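Local coordinates for protein 3-polyprenyl-4-hydroxybenzoate decarboxylase and related decarboxylases (Pelotomaculum thermopropionicum, PDB 6H6X) that is a prenylated-FMN-dependent decarboxylase of the UbiD family that can also run in reverse, carboxylating 2-furoic acid to 2,5-furandicarboxylic acid, at residues K81-V95 / E212-K226. The protein carries 8 engineered substitutions. Numbering follows the deposited sequence.
Sequences KLAAAVENPVPCRLV and EIASALLPQPLELVK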
loop_
_atom_site.group_PDB
_atom_site.type_symbol
_atom_site.label_atom_id
_atom_site.label_comp_id
_atom_site.label_asym_id
_atom_site.label_seq_id
_atom_site.Cartn_x
_atom_site.Cartn_y
_atom_site.Cartn_z
ATOM N N LYS B 81 1.571 -25.787 -9.019
ATOM C CA LYS B 81 2.197 -26.899 -8.277
ATOM C C LYS B 81 1.335 -27.347 -7.085
ATOM O O LYS B 81 1.161 -28.538 -6.858
ATOM C CB LYS B 81 3.629 -26.586 -7.836
ATOM C CG LYS B 81 4.483 -27.856 -7.805
ATOM C CD LYS B 81 5.571 -27.883 -6.738
ATOM C CE LYS B 81 6.576 -29.014 -6.965
ATOM N NZ LYS B 81 5.894 -30.324 -7.146
ATOM N N LEU B 82 0.733 -26.387 -6.358
ATOM C CA LEU B 82 -0.106 -26.743 -5.200
ATOM C C LEU B 82 -1.354 -27.497 -5.648
ATOM O O LEU B 82 -1.682 -28.524 -5.070
ATOM C CB LEU B 82 -0.438 -25.529 -4.313
ATOM C CG LEU B 82 -1.198 -25.813 -3.002
ATOM C CD1 LEU B 82 -0.546 -26.902 -2.143
ATOM C CD2 LEU B 82 -1.331 -24.526 -2.189
ATOM N N ALA B 83 -2.012 -27.032 -6.705
ATOM C CA ALA B 83 -3.236 -27.726 -7.201
ATOM C C ALA B 83 -2.954 -29.155 -7.756
ATOM O O ALA B 83 -3.743 -30.100 -7.568
ATOM C CB ALA B 83 -3.921 -26.872 -8.266
ATOM N N ALA B 84 -1.811 -29.290 -8.411
ATOM C CA ALA B 84 -1.296 -30.609 -8.852
ATOM C C ALA B 84 -1.065 -31.567 -7.672
ATOM O O ALA B 84 -1.430 -32.763 -7.752
ATOM C CB ALA B 84 0.021 -30.448 -9.648
ATOM N N ALA B 85 -0.454 -31.057 -6.582
ATOM C CA ALA B 85 -0.303 -31.891 -5.371
ATOM C C ALA B 85 -1.634 -32.297 -4.761
ATOM O O ALA B 85 -1.780 -33.437 -4.279
ATOM C CB ALA B 85 0.557 -31.204 -4.341
ATOM N N VAL B 86 -2.625 -31.399 -4.773
ATOM C CA VAL B 86 -3.957 -31.745 -4.257
ATOM C C VAL B 86 -4.637 -32.777 -5.141
ATOM O O VAL B 86 -5.284 -33.695 -4.628
ATOM C CB VAL B 86 -4.874 -30.517 -4.100
ATOM C CG1 VAL B 86 -6.291 -30.932 -3.666
ATOM C CG2 VAL B 86 -4.279 -29.556 -3.061
ATOM N N GLU B 87 -4.488 -32.637 -6.453
ATOM C CA GLU B 87 -5.110 -33.580 -7.409
ATOM C C GLU B 87 -4.409 -34.944 -7.360
ATOM O O GLU B 87 -5.091 -35.972 -7.412
ATOM C CB GLU B 87 -5.146 -32.978 -8.850
ATOM C CG GLU B 87 -5.394 -33.920 -10.051
ATOM C CD GLU B 87 -6.754 -34.637 -10.104
ATOM O OE1 GLU B 87 -7.539 -34.585 -9.128
ATOM O OE2 GLU B 87 -7.031 -35.281 -11.143
ATOM N N ASN B 88 -3.077 -34.942 -7.223
ATOM C CA ASN B 88 -2.282 -36.182 -7.252
ATOM C C ASN B 88 -1.462 -36.431 -5.981
ATOM O O ASN B 88 -0.248 -36.291 -5.990
ATOM C CB ASN B 88 -1.360 -36.174 -8.488
ATOM C CG ASN B 88 -2.148 -36.167 -9.790
ATOM O OD1 ASN B 88 -2.238 -35.131 -10.448
ATOM N ND2 ASN B 88 -2.773 -37.301 -10.134
ATOM N N PRO B 89 -2.118 -36.823 -4.892
ATOM C CA PRO B 89 -1.353 -37.124 -3.681
ATOM C C PRO B 89 -0.437 -38.335 -3.857
ATOM O O PRO B 89 -0.703 -39.168 -4.693
ATOM C CB PRO B 89 -2.419 -37.435 -2.640
ATOM C CG PRO B 89 -3.716 -36.978 -3.231
ATOM C CD PRO B 89 -3.554 -37.051 -4.712
ATOM N N VAL B 90 0.591 -38.419 -3.028
ATOM C CA VAL B 90 1.681 -39.398 -3.128
ATOM C C VAL B 90 1.797 -40.090 -1.777
ATOM O O VAL B 90 1.867 -39.416 -0.773
ATOM C CB VAL B 90 3.001 -38.665 -3.459
ATOM C CG1 VAL B 90 4.238 -39.466 -3.086
ATOM C CG2 VAL B 90 3.041 -38.302 -4.936
ATOM N N PRO B 91 1.829 -41.436 -1.744
ATOM C CA PRO B 91 1.931 -42.067 -0.419
ATOM C C PRO B 91 3.160 -41.659 0.418
ATOM O O PRO B 91 4.221 -41.324 -0.113
ATOM C CB PRO B 91 1.977 -43.566 -0.741
ATOM C CG PRO B 91 1.154 -43.685 -1.999
ATOM C CD PRO B 91 1.453 -42.419 -2.779
ATOM N N CYS B 92 2.954 -41.659 1.727
ATOM C CA CYS B 92 4.010 -41.448 2.709
ATOM C C CYS B 92 4.654 -42.788 2.995
ATOM O O CYS B 92 4.039 -43.846 2.801
ATOM C CB CYS B 92 3.417 -40.870 4.004
ATOM S SG CYS B 92 2.732 -39.213 3.777
ATOM N N ARG B 93 5.887 -42.722 3.478
ATOM C CA ARG B 93 6.637 -43.886 3.859
ATOM C C ARG B 93 6.663 -44.016 5.390
ATOM O O ARG B 93 7.154 -43.116 6.076
ATOM C CB ARG B 93 8.044 -43.673 3.332
ATOM C CG ARG B 93 8.981 -44.878 3.457
ATOM C CD ARG B 93 10.467 -44.482 3.319
ATOM N NE ARG B 93 11.191 -45.301 2.357
ATOM C CZ ARG B 93 11.072 -45.205 1.025
ATOM N NH1 ARG B 93 10.246 -44.320 0.453
ATOM N NH2 ARG B 93 11.790 -46.013 0.241
ATOM N N LEU B 94 6.148 -45.118 5.937
ATOM C CA LEU B 94 6.410 -45.518 7.308
ATOM C C LEU B 94 7.858 -45.941 7.504
ATOM O O LEU B 94 8.445 -46.541 6.671
ATOM C CB LEU B 94 5.469 -46.600 7.768
ATOM C CG LEU B 94 5.450 -46.771 9.313
ATOM C CD1 LEU B 94 4.782 -45.576 9.961
ATOM C CD2 LEU B 94 4.825 -48.080 9.792
ATOM N N VAL B 95 8.434 -45.556 8.633
ATOM C CA VAL B 95 9.854 -45.640 8.892
ATOM C C VAL B 95 9.975 -46.180 10.309
ATOM O O VAL B 95 9.015 -46.161 11.070
ATOM C CB VAL B 95 10.440 -44.241 8.634
ATOM C CG1 VAL B 95 11.103 -43.579 9.837
ATOM C CG2 VAL B 95 11.206 -44.174 7.344
ATOM N N GLU B 212 -0.278 -36.866 2.405
ATOM C CA GLU B 212 -0.007 -37.281 1.016
ATOM C C GLU B 212 0.134 -36.114 0.076
ATOM O O GLU B 212 0.959 -36.136 -0.849
ATOM C CB GLU B 212 -1.094 -38.262 0.535
ATOM C CG GLU B 212 -1.020 -39.547 1.333
ATOM C CD GLU B 212 -1.938 -40.662 0.855
ATOM O OE1 GLU B 212 -2.924 -40.417 0.118
ATOM O OE2 GLU B 212 -1.682 -41.812 1.263
ATOM N N ILE B 213 -0.607 -35.045 0.349
ATOM C CA ILE B 213 -0.396 -33.805 -0.368
ATOM C C ILE B 213 0.995 -33.250 -0.054
ATOM O O ILE B 213 1.759 -32.871 -0.945
ATOM C CB ILE B 213 -1.519 -32.799 -0.067
ATOM C CG1 ILE B 213 -2.861 -33.353 -0.568
ATOM C CG2 ILE B 213 -1.252 -31.482 -0.784
ATOM C CD1 ILE B 213 -4.069 -32.660 0.024
ATOM N N ALA B 214 1.359 -33.252 1.216
ATOM C CA ALA B 214 2.699 -32.796 1.598
ATOM C C ALA B 214 3.780 -33.614 0.924
ATOM O O ALA B 214 4.752 -33.067 0.453
ATOM C CB ALA B 214 2.865 -32.895 3.113
ATOM N N SER B 215 3.606 -34.920 0.908
ATOM C CA SER B 215 4.503 -35.833 0.182
ATOM C C SER B 215 4.716 -35.432 -1.273
ATOM O O SER B 215 5.831 -35.336 -1.709
ATOM C CB SER B 215 3.930 -37.256 0.233
ATOM O OG SER B 215 4.728 -38.091 0.975
ATOM N N ALA B 216 3.637 -35.169 -2.002
ATOM C CA ALA B 216 3.752 -34.646 -3.385
ATOM C C ALA B 216 4.486 -33.323 -3.543
ATOM O O ALA B 216 5.025 -33.053 -4.610
ATOM C CB ALA B 216 2.374 -34.526 -4.028
ATOM N N LEU B 217 4.465 -32.459 -2.523
ATOM C CA LEU B 217 5.113 -31.156 -2.656
ATOM C C LEU B 217 6.598 -31.250 -2.371
ATOM O O LEU B 217 7.382 -30.393 -2.794
ATOM C CB LEU B 217 4.494 -30.133 -1.684
ATOM C CG LEU B 217 3.052 -29.646 -1.890
ATOM C CD1 LEU B 217 2.601 -28.774 -0.752
ATOM C CD2 LEU B 217 2.995 -28.867 -3.174
ATOM N N LEU B 218 6.988 -32.260 -1.603
ATOM C CA LEU B 218 8.368 -32.365 -1.190
ATOM C C LEU B 218 9.167 -33.126 -2.269
ATOM O O LEU B 218 8.574 -33.852 -3.078
ATOM C CB LEU B 218 8.453 -33.069 0.148
ATOM C CG LEU B 218 7.904 -32.312 1.340
ATOM C CD1 LEU B 218 7.674 -33.273 2.499
ATOM C CD2 LEU B 218 8.848 -31.220 1.753
ATOM N N PRO B 219 10.507 -32.984 -2.253
ATOM C CA PRO B 219 11.358 -33.727 -3.180
ATOM C C PRO B 219 11.297 -35.260 -3.013
ATOM O O PRO B 219 11.363 -35.950 -4.002
ATOM C CB PRO B 219 12.769 -33.205 -2.856
ATOM C CG PRO B 219 12.549 -31.897 -2.186
ATOM C CD PRO B 219 11.329 -32.130 -1.370
ATOM N N GLN B 220 11.176 -35.762 -1.775
ATOM C CA GLN B 220 10.994 -37.195 -1.481
ATOM C C GLN B 220 9.723 -37.396 -0.622
ATOM O O GLN B 220 9.359 -36.505 0.127
ATOM C CB GLN B 220 12.186 -37.751 -0.675
ATOM C CG GLN B 220 13.576 -37.177 -0.984
ATOM C CD GLN B 220 14.178 -37.645 -2.311
ATOM O OE1 GLN B 220 15.200 -37.096 -2.746
ATOM N NE2 GLN B 220 13.599 -38.691 -2.932
ATOM N N PRO B 221 9.118 -38.598 -0.649
ATOM C CA PRO B 221 8.007 -38.870 0.245
ATOM C C PRO B 221 8.283 -38.535 1.719
ATOM O O PRO B 221 9.379 -38.669 2.206
ATOM C CB PRO B 221 7.731 -40.373 0.052
ATOM C CG PRO B 221 8.233 -40.645 -1.327
ATOM C CD PRO B 221 9.436 -39.771 -1.488
ATOM N N LEU B 222 7.252 -38.055 2.390
ATOM C CA LEU B 222 7.327 -37.672 3.776
ATOM C C LEU B 222 7.437 -38.940 4.608
ATOM O O LEU B 222 6.696 -39.903 4.399
ATOM C CB LEU B 222 6.069 -36.879 4.122
ATOM C CG LEU B 222 5.927 -36.333 5.504
ATOM C CD1 LEU B 222 7.007 -35.285 5.782
ATOM C CD2 LEU B 222 4.502 -35.761 5.613
ATOM N N GLU B 223 8.383 -38.941 5.541
ATOM C CA GLU B 223 8.643 -40.107 6.380
ATOM C C GLU B 223 7.864 -39.973 7.681
ATOM O O GLU B 223 7.920 -38.925 8.311
ATOM C CB GLU B 223 10.152 -40.281 6.589
ATOM C CG GLU B 223 10.844 -40.596 5.256
ATOM C CD GLU B 223 12.347 -40.847 5.313
ATOM O OE1 GLU B 223 12.958 -40.826 6.413
ATOM O OE2 GLU B 223 12.937 -41.068 4.217
ATOM N N LEU B 224 7.076 -41.015 8.010
ATOM C CA LEU B 224 6.226 -41.060 9.138
ATOM C C LEU B 224 6.668 -42.147 10.071
ATOM O O LEU B 224 7.344 -43.093 9.668
ATOM C CB LEU B 224 4.801 -41.322 8.747
ATOM C CG LEU B 224 4.185 -40.330 7.801
ATOM C CD1 LEU B 224 2.709 -40.729 7.560
ATOM C CD2 LEU B 224 4.288 -38.913 8.329
ATOM N N VAL B 225 6.255 -42.004 11.325
ATOM C CA VAL B 225 6.491 -42.985 12.357
ATOM C C VAL B 225 5.230 -43.129 13.217
ATOM O O VAL B 225 4.415 -42.201 13.293
ATOM C CB VAL B 225 7.754 -42.598 13.158
ATOM C CG1 VAL B 225 7.571 -41.228 13.826
ATOM C CG2 VAL B 225 8.045 -43.655 14.207
ATOM N N LYS B 226 5.042 -44.292 13.829
ATOM C CA LYS B 226 3.883 -44.541 14.690
ATOM C C LYS B 226 4.080 -43.846 16.008
ATOM O O LYS B 226 5.203 -43.785 16.507
ATOM C CB LYS B 226 3.715 -46.031 15.025
ATOM C CG LYS B 226 3.374 -46.954 13.893
ATOM C CD LYS B 226 2.061 -46.662 13.186
ATOM C CE LYS B 226 0.882 -47.064 13.998
ATOM N NZ LYS B 226 -0.321 -47.013 13.096
#
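Arg93 and Leu94 pair in parallel with Glu223 and Leu224 through backbone bonds that include Leu224 N to Arg93 O (2.9 Å), while further back helix 81-87 passes helix 212-217 at an axis separation of 8.3 Å, their directions 132° apart. Ala85, with only a methyl, lets the two helices come close: its CB lies 3.6 Å from Leu217 CD2, with Ala216 CB and Ile213 CG2 also against it. Leu82 meets Leu217 methyl to methyl through CD1. Beyond the helix end the chain runs across helix 212-217. Pro89 CB sits 3.5 Å from Glu212 CB, and Val90 N donates to Glu212 O (3.2 Å, 170° at the hydrogen) from above the carbonyl plane. Ala216 N takes the same oxygen from the opposite face, so one carbonyl serves both the helix and the crossing loop. Val90 lays CG2 on Ala216 CB and CG1 on Ser215 CB. The Ser215 hydroxyl joins the pieces: OG accepts an almost straight bond from Leu222 N at 2.9 Å and gives a weak one to Pro91 O at 3.4 Å. With alanine in place of Ser215, Leu222 N would probably lose its near-linear acceptor and Pro91 O its weak donor, leaving the turn before strand 223-226 less firmly fixed. With chi1 at -66°, Cys92 swings its SG beside its own backbone N and in toward Ser215 OG, while its CB rests 3.6 Å from Leu224 CD1. Outside the pair, Leu82 packs on Ile302 and Ala306 of helix 294-315, whereas Ile213 and Leu222 lean on helix 194-199. Ile213 also neighbours Glu210, a ligand of both manganese and potassium, so the packed helix belongs to the surroundings of the cofactor site. Strand 223-226 is the middle of a small three-stranded sheet, flanked by 93-94 in parallel and 233-235 antiparallel.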